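PDB 4GKR: neck and C-terminal motor domain of Kar3 from Candida glabrata, which probably couples ATP hydrolysis to movement along microtubules, as a mitotic kinesin-14 motor captured here with ADP and magnesium. Local coordinates for residues Cys34-Pro39 with Glu48-Gln53; Met64-Gly69 with Ile74-Asp79. One frame throughout, in Å; residues are numbered along the deposited sequence.

Interaction 1. Residues Cys34-Pro39 with Glu48-Gln53; sequences CRIRPP and EHIKVQ. With ADP (adenosine-5'-diphosphate), chain D.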
loop_
_atom_site.group_PDB
_atom_site.type_symbol
_atom_site.label_atom_id
_atom_site.label_comp_id
_atom_site.label_asym_id
_atom_site.label_seq_id
_atom_site.Cartn_x
_atom_site.Cartn_y
_atom_site.Cartn_z
ATOM N N CYS A 34 2.272 5.417 -10.311
ATOM C CA CYS A 34 3.331 4.585 -10.811
ATOM C C CYS A 34 4.643 5.171 -10.351
ATOM O O CYS A 34 4.822 6.375 -10.413
ATOM C CB CYS A 34 3.257 4.511 -12.325
ATOM S SG CYS A 34 4.691 3.654 -12.997
ATOM N N ARG A 35 5.557 4.342 -9.876
ATOM C CA ARG A 35 6.874 4.859 -9.511
ATOM C C ARG A 35 8.004 4.122 -10.197
ATOM O O ARG A 35 8.152 2.920 -10.023
ATOM C CB ARG A 35 7.094 4.826 -7.993
ATOM C CG ARG A 35 8.524 5.193 -7.592
ATOM C CD ARG A 35 8.736 5.202 -6.093
ATOM N NE ARG A 35 9.772 6.166 -5.729
ATOM C CZ ARG A 35 10.249 6.342 -4.494
ATOM N NH1 ARG A 35 9.788 5.621 -3.476
ATOM N NH2 ARG A 35 11.176 7.250 -4.281
ATOM N N ILE A 36 8.818 4.840 -10.954
ATOM C CA ILE A 36 10.005 4.224 -11.537
ATOM C C ILE A 36 11.168 4.427 -10.580
ATOM O O ILE A 36 11.498 5.554 -10.263
ATOM C CB ILE A 36 10.345 4.852 -12.910
ATOM C CG1 ILE A 36 9.142 4.731 -13.850
ATOM C CG2 ILE A 36 11.566 4.189 -13.536
ATOM C CD1 ILE A 36 9.207 5.595 -15.086
ATOM N N ARG A 37 11.784 3.357 -10.102
ATOM C CA ARG A 37 13.008 3.527 -9.300
ATOM C C ARG A 37 14.232 3.870 -10.169
ATOM O O ARG A 37 14.254 3.576 -11.371
ATOM C CB ARG A 37 13.304 2.288 -8.450
ATOM C CG ARG A 37 13.767 1.078 -9.235
ATOM C CD ARG A 37 14.482 0.087 -8.341
ATOM N NE ARG A 37 14.759 -1.179 -9.018
ATOM C CZ ARG A 37 15.712 -1.369 -9.928
ATOM N NH1 ARG A 37 16.495 -0.368 -10.306
ATOM N NH2 ARG A 37 15.873 -2.565 -10.468
ATOM N N PRO A 38 15.247 4.517 -9.568
ATOM C CA PRO A 38 16.541 4.726 -10.247
ATOM C C PRO A 38 17.227 3.406 -10.576
ATOM O O PRO A 38 16.940 2.402 -9.934
ATOM C CB PRO A 38 17.374 5.492 -9.214
ATOM C CG PRO A 38 16.600 5.423 -7.933
ATOM C CD PRO A 38 15.163 5.266 -8.303
ATOM N N PRO A 39 18.129 3.402 -11.579
ATOM C CA PRO A 39 18.899 2.183 -11.892
ATOM C C PRO A 39 19.876 1.784 -10.773
ATOM O O PRO A 39 20.366 2.648 -10.038
ATOM C CB PRO A 39 19.674 2.573 -13.163
ATOM C CG PRO A 39 19.766 4.062 -13.107
ATOM C CD PRO A 39 18.468 4.512 -12.494
ATOM N N GLU A 48 15.940 4.516 -22.179
ATOM C CA GLU A 48 15.371 5.052 -23.425
ATOM C C GLU A 48 14.002 4.445 -23.787
ATOM O O GLU A 48 13.241 5.040 -24.548
ATOM C CB GLU A 48 16.355 4.879 -24.593
ATOM N N HIS A 49 13.693 3.277 -23.230
ATOM C CA HIS A 49 12.473 2.537 -23.564
ATOM C C HIS A 49 11.251 2.945 -22.762
ATOM O O HIS A 49 10.137 2.474 -23.018
ATOM C CB HIS A 49 12.732 1.046 -23.401
ATOM C CG HIS A 49 13.084 0.645 -21.988
ATOM N ND1 HIS A 49 12.162 0.191 -21.112
ATOM C CD2 HIS A 49 14.299 0.661 -21.306
ATOM C CE1 HIS A 49 12.756 -0.090 -19.934
ATOM N NE2 HIS A 49 14.061 0.203 -20.050
ATOM N N ILE A 50 11.439 3.807 -21.766
ATOM C CA ILE A 50 10.309 4.390 -21.050
ATOM C C ILE A 50 10.285 5.893 -21.272
ATOM O O ILE A 50 11.322 6.551 -21.187
ATOM C CB ILE A 50 10.344 4.078 -19.539
ATOM C CG1 ILE A 50 10.397 2.566 -19.300
ATOM C CG2 ILE A 50 9.116 4.651 -18.841
ATOM C CD1 ILE A 50 10.440 2.160 -17.838
ATOM N N LYS A 51 9.104 6.425 -21.566
ATOM C CA LYS A 51 8.918 7.864 -21.715
ATOM C C LYS A 51 7.673 8.337 -20.969
ATOM O O LYS A 51 6.574 7.849 -21.209
ATOM C CB LYS A 51 8.863 8.263 -23.202
ATOM N N VAL A 52 7.855 9.296 -20.068
ATOM C CA VAL A 52 6.765 9.817 -19.249
ATOM C C VAL A 52 6.349 11.218 -19.686
ATOM O O VAL A 52 7.178 12.116 -19.738
ATOM C CB VAL A 52 7.175 9.866 -17.770
ATOM C CG1 VAL A 52 6.030 10.379 -16.914
ATOM C CG2 VAL A 52 7.630 8.491 -17.289
ATOM N N GLN A 53 5.063 11.403 -19.990
ATOM C CA GLN A 53 4.531 12.713 -20.381
ATOM C C GLN A 53 4.272 13.617 -19.186
ATOM O O GLN A 53 4.181 13.144 -18.061
ATOM C CB GLN A 53 3.242 12.563 -21.177
ATOM C CG GLN A 53 3.477 12.258 -22.645
ATOM C CD GLN A 53 3.446 10.773 -22.918
ATOM O OE1 GLN A 53 2.371 10.180 -23.062
ATOM N NE2 GLN A 53 4.627 10.156 -22.985
HETATM P PB ADP D . 11.198 -5.072 -3.798
HETATM O O1B ADP D . 10.214 -4.406 -4.746
HETATM O O2B ADP D . 10.831 -4.975 -2.340
HETATM O O3B ADP D . 11.564 -6.440 -4.302
HETATM P PA ADP D . 13.311 -3.331 -2.806
HETATM O O1A ADP D . 12.537 -2.233 -2.145
HETATM O O2A ADP D . 14.032 -4.338 -1.943
HETATM O O3A ADP D . 12.500 -4.134 -3.962
HETATM O "O5'" ADP D . 14.305 -2.490 -3.738
HETATM C "C5'" ADP D . 15.242 -3.123 -4.612
HETATM C "C4'" ADP D . 16.586 -2.390 -4.536
HETATM O "O4'" ADP D . 16.567 -1.111 -5.196
HETATM C "C3'" ADP D . 16.972 -2.098 -3.099
HETATM O "O3'" ADP D . 18.374 -2.326 -3.036
HETATM C "C2'" ADP D . 16.639 -0.622 -2.893
HETATM O "O2'" ADP D . 17.504 0.047 -1.979
HETATM C "C1'" ADP D . 16.762 -0.025 -4.274
HETATM N N9 ADP D . 15.698 0.970 -4.526
HETATM C C8 ADP D . 14.427 0.675 -4.819
HETATM N N7 ADP D . 13.685 1.789 -5.017
HETATM C C5 ADP D . 14.496 2.836 -4.865
HETATM C C6 ADP D . 14.349 4.304 -4.947
HETATM N N6 ADP D . 13.161 4.867 -5.239
HETATM N N1 ADP D . 15.447 5.055 -4.703
HETATM C C2 ADP D . 16.647 4.503 -4.409
HETATM N N3 ADP D . 16.853 3.176 -4.318
HETATM C C4 ADP D . 15.831 2.297 -4.535
#
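The R35 guanidinium presents one of its faces to the adenine amino group: ADP N6 stands 3.2 Å above that plane, displaced toward its rim, with NH2 the nearest atom. The plane of the R37 guanidinium is occupied at its edge instead. There NH1 gives a hydrogen bond of 2.8 Å to P38 O that is bent to 146° at the hydrogen and lies almost in the guanidinium plane, while P39 CA sits at the same rim. A third flat group, the adenine, has one face covered jointly by P38 and R37. CG of P38 approaches N1 of ADP to 3.4 Å, and CB of R37 lies 3.5 Å from N7 of the base; CD of R37 continues this cover to C8. R37 starts with CG between the backbone N and the carbonyl carbon (chi1 71°), which lays the extended chain along the face of the imidazole part of the base. R35 to P38 form the RxRP motif of kinesins, the adenine-binding element at the end of the first central-sheet strand. E86 O and N88 OD1, outside the residues lining the pocket, accept from R35; G117, a pocket residue whose N also bonds ADP, accepts from R37 NE through its O.

Between the two arginines I36 points the opposite way, toward residues 50-52 of the small three-stranded sheet. With CG1 anti to the carbonyl carbon (chi1 -57°) and the chain extended beyond it, CD1 is carried to I50 and V52. CD1 reaches CG2 of I50 at 3.9 Å, the two isoleucines running past each other in opposite directions, and meets CG2 of V52 tip to tip at 4.0 Å. No hydrogen bond joins these strands; M64 and I342 also pack on I36.

Interaction 2. Residues Met64-Gly69 with Ile74-Asp79; sequences MTINRG and IPFKFD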
loop_
_atom_site.group_PDB
_atom_site.type_symbol
_atom_site.label_atom_id
_atom_site.label_comp_id
_atom_site.label_asym_id
_atom_site.label_seq_id
_atom_site.Cartn_x
_atom_site.Cartn_y
_atom_site.Cartn_z
ATOM N N MET A 64 2.369 7.665 -19.931
ATOM C CA MET A 64 3.708 7.193 -20.253
ATOM C C MET A 64 3.590 6.202 -21.382
ATOM O O MET A 64 2.560 5.565 -21.545
ATOM C CB MET A 64 4.389 6.516 -19.055
ATOM C CG MET A 64 3.718 5.231 -18.584
ATOM S SD MET A 64 4.528 4.281 -17.263
ATOM C CE MET A 64 5.783 5.415 -16.674
ATOM N N THR A 65 4.656 6.061 -22.150
ATOM C CA THR A 65 4.710 5.041 -23.168
ATOM C C THR A 65 5.873 4.113 -22.887
ATOM O O THR A 65 6.862 4.494 -22.266
ATOM C CB THR A 65 4.885 5.647 -24.577
ATOM O OG1 THR A 65 6.167 6.285 -24.674
ATOM C CG2 THR A 65 3.773 6.660 -24.898
ATOM N N ILE A 66 5.746 2.884 -23.352
ATOM C CA ILE A 66 6.862 1.963 -23.349
ATOM C C ILE A 66 7.127 1.522 -24.774
ATOM O O ILE A 66 6.235 0.972 -25.428
ATOM C CB ILE A 66 6.566 0.745 -22.476
ATOM C CG1 ILE A 66 6.399 1.188 -21.029
ATOM C CG2 ILE A 66 7.684 -0.281 -22.599
ATOM C CD1 ILE A 66 5.908 0.089 -20.120
ATOM N N ASN A 67 8.339 1.784 -25.261
ATOM C CA ASN A 67 8.772 1.278 -26.563
ATOM C C ASN A 67 9.248 -0.172 -26.416
ATOM O O ASN A 67 10.288 -0.433 -25.819
ATOM C CB ASN A 67 9.858 2.172 -27.177
ATOM N N ARG A 68 8.473 -1.110 -26.954
ATOM C CA ARG A 68 8.730 -2.542 -26.775
ATOM C C ARG A 68 9.923 -3.061 -27.585
ATOM O O ARG A 68 10.303 -4.230 -27.452
ATOM C CB ARG A 68 7.484 -3.335 -27.164
ATOM C CG ARG A 68 7.428 -4.752 -26.630
ATOM C CD ARG A 68 6.231 -5.455 -27.226
ATOM N NE ARG A 68 5.359 -5.967 -26.175
ATOM C CZ ARG A 68 4.031 -6.015 -26.258
ATOM N NH1 ARG A 68 3.409 -5.575 -27.351
ATOM N NH2 ARG A 68 3.320 -6.499 -25.244
ATOM N N GLY A 69 10.515 -2.205 -28.416
ATOM C CA GLY A 69 11.471 -2.674 -29.410
ATOM C C GLY A 69 10.662 -3.203 -30.581
ATOM O O GLY A 69 9.500 -3.609 -30.421
ATOM N N ILE A 74 3.567 1.149 -26.504
ATOM C CA ILE A 74 2.377 0.882 -25.696
ATOM C C ILE A 74 2.098 2.017 -24.703
ATOM O O ILE A 74 2.936 2.320 -23.854
ATOM C CB ILE A 74 2.493 -0.460 -24.929
ATOM C CG1 ILE A 74 2.819 -1.610 -25.878
ATOM C CG2 ILE A 74 1.203 -0.793 -24.195
ATOM C CD1 ILE A 74 4.287 -1.975 -25.909
ATOM N N PRO A 75 0.908 2.642 -24.809
ATOM C CA PRO A 75 0.514 3.770 -23.952
ATOM C C PRO A 75 -0.116 3.351 -22.621
ATOM O O PRO A 75 -0.764 2.306 -22.548
ATOM C CB PRO A 75 -0.520 4.499 -24.812
ATOM C CG PRO A 75 -1.152 3.414 -25.624
ATOM C CD PRO A 75 -0.087 2.384 -25.873
ATOM N N PHE A 76 0.086 4.168 -21.585
ATOM C CA PHE A 76 -0.525 3.964 -20.274
ATOM C C PHE A 76 -0.907 5.270 -19.637
ATOM O O PHE A 76 -0.293 6.280 -19.906
ATOM C CB PHE A 76 0.419 3.226 -19.351
ATOM C CG PHE A 76 0.675 1.837 -19.778
ATOM C CD1 PHE A 76 -0.241 0.846 -19.492
ATOM C CD2 PHE A 76 1.803 1.531 -20.510
ATOM C CE1 PHE A 76 -0.037 -0.445 -19.916
ATOM C CE2 PHE A 76 2.030 0.245 -20.933
ATOM C CZ PHE A 76 1.105 -0.747 -20.631
ATOM N N LYS A 77 -1.920 5.244 -18.781
ATOM C CA LYS A 77 -2.360 6.449 -18.094
ATOM C C LYS A 77 -2.643 6.127 -16.641
ATOM O O LYS A 77 -3.352 5.188 -16.335
ATOM C CB LYS A 77 -3.595 7.046 -18.789
ATOM N N PHE A 78 -2.054 6.886 -15.737
ATOM C CA PHE A 78 -2.311 6.703 -14.312
ATOM C C PHE A 78 -2.666 8.035 -13.712
ATOM O O PHE A 78 -2.647 9.040 -14.416
ATOM C CB PHE A 78 -1.086 6.123 -13.640
ATOM C CG PHE A 78 -0.682 4.820 -14.212
ATOM C CD1 PHE A 78 -1.462 3.686 -13.999
ATOM C CD2 PHE A 78 0.443 4.717 -14.998
ATOM C CE1 PHE A 78 -1.108 2.458 -14.545
ATOM C CE2 PHE A 78 0.808 3.500 -15.551
ATOM C CZ PHE A 78 0.039 2.365 -15.315
ATOM N N ASP A 79 -2.992 8.055 -12.429
ATOM C CA ASP A 79 -3.376 9.308 -11.765
ATOM C C ASP A 79 -2.187 10.263 -11.509
ATOM O O ASP A 79 -2.369 11.489 -11.432
ATOM C CB ASP A 79 -4.204 9.031 -10.505
ATOM C CG ASP A 79 -5.516 8.319 -10.825
ATOM O OD1 ASP A 79 -6.433 8.994 -11.342
ATOM O OD2 ASP A 79 -5.631 7.088 -10.580
#
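M64 lies over the start of the F76 side chain, its CG 3.9 Å from F76 CB, and then carries SD to the edge of the F78 ring, 4.2 Å from CE2 and near the ring plane. CG sits between the backbone N and the carbonyl carbon (chi1 65°) and the next bond is extended (chi2 175°), which takes SD past F76 CB to that edge. I66 meets the F76 ring itself from further along the strand: its CD1 comes to 4.0 Å from CE2 of F76, at an oblique angle to the ring. M64, I66, I74 and F76 occupy one face of a beta hairpin made of the middle strand 62-67 and the edge strand 73-78 of the small three-stranded antiparallel sheet of the kinesin motor domain, and L356 and S360 of helix 349-363 cover part of that face.

Two hydrogen-bonded pairs, M64 with F76 and I66 with I74, hold the strands together through four backbone bonds. The I74 N to I66 O bond is nearly straight, 174° at the hydrogen over 2.9 Å. P75 stands between these pairs, opposite T65 in a non-hydrogen-bonded pair, where its lack of an N-H costs the ladder nothing; CA of T65 makes a CA-H...O contact of 3.3 Å with I74 O. Toward the turn, I74 CD1 packs 3.7 Å from R68 CB and lies against one face of the R68 guanidinium, although R68 also touches a crystal neighbour and its pose may owe something to that. Among the modelled atoms, all hydrogen bonds across the hairpin are main-chain, which implies that the backbone sets the register while the side chains contribute apolar packing.

How the interactions relate
Strand 30-36 runs through the central sheet and ends in the nucleotide-binding residues; eight residues lie between P39 and E48, after which the chain returns past it as strand 50-52, closing the loop of interaction 1. Interaction 2 opens only afterwards, closing a hairpin with four residues between its segments, so the two are in series, neither nested nor crossed. They meet where strand 50-52 pairs with strand 62-67: K51 O probably accepts from T65 N and H49 O from N67 N, and V52 packs on M64. Interaction 2 joins strands 62-67 and 73-78, this pairing adds strand 50-52, and interaction 1 packs the resulting sheet on the strand leading to the ADP pocket.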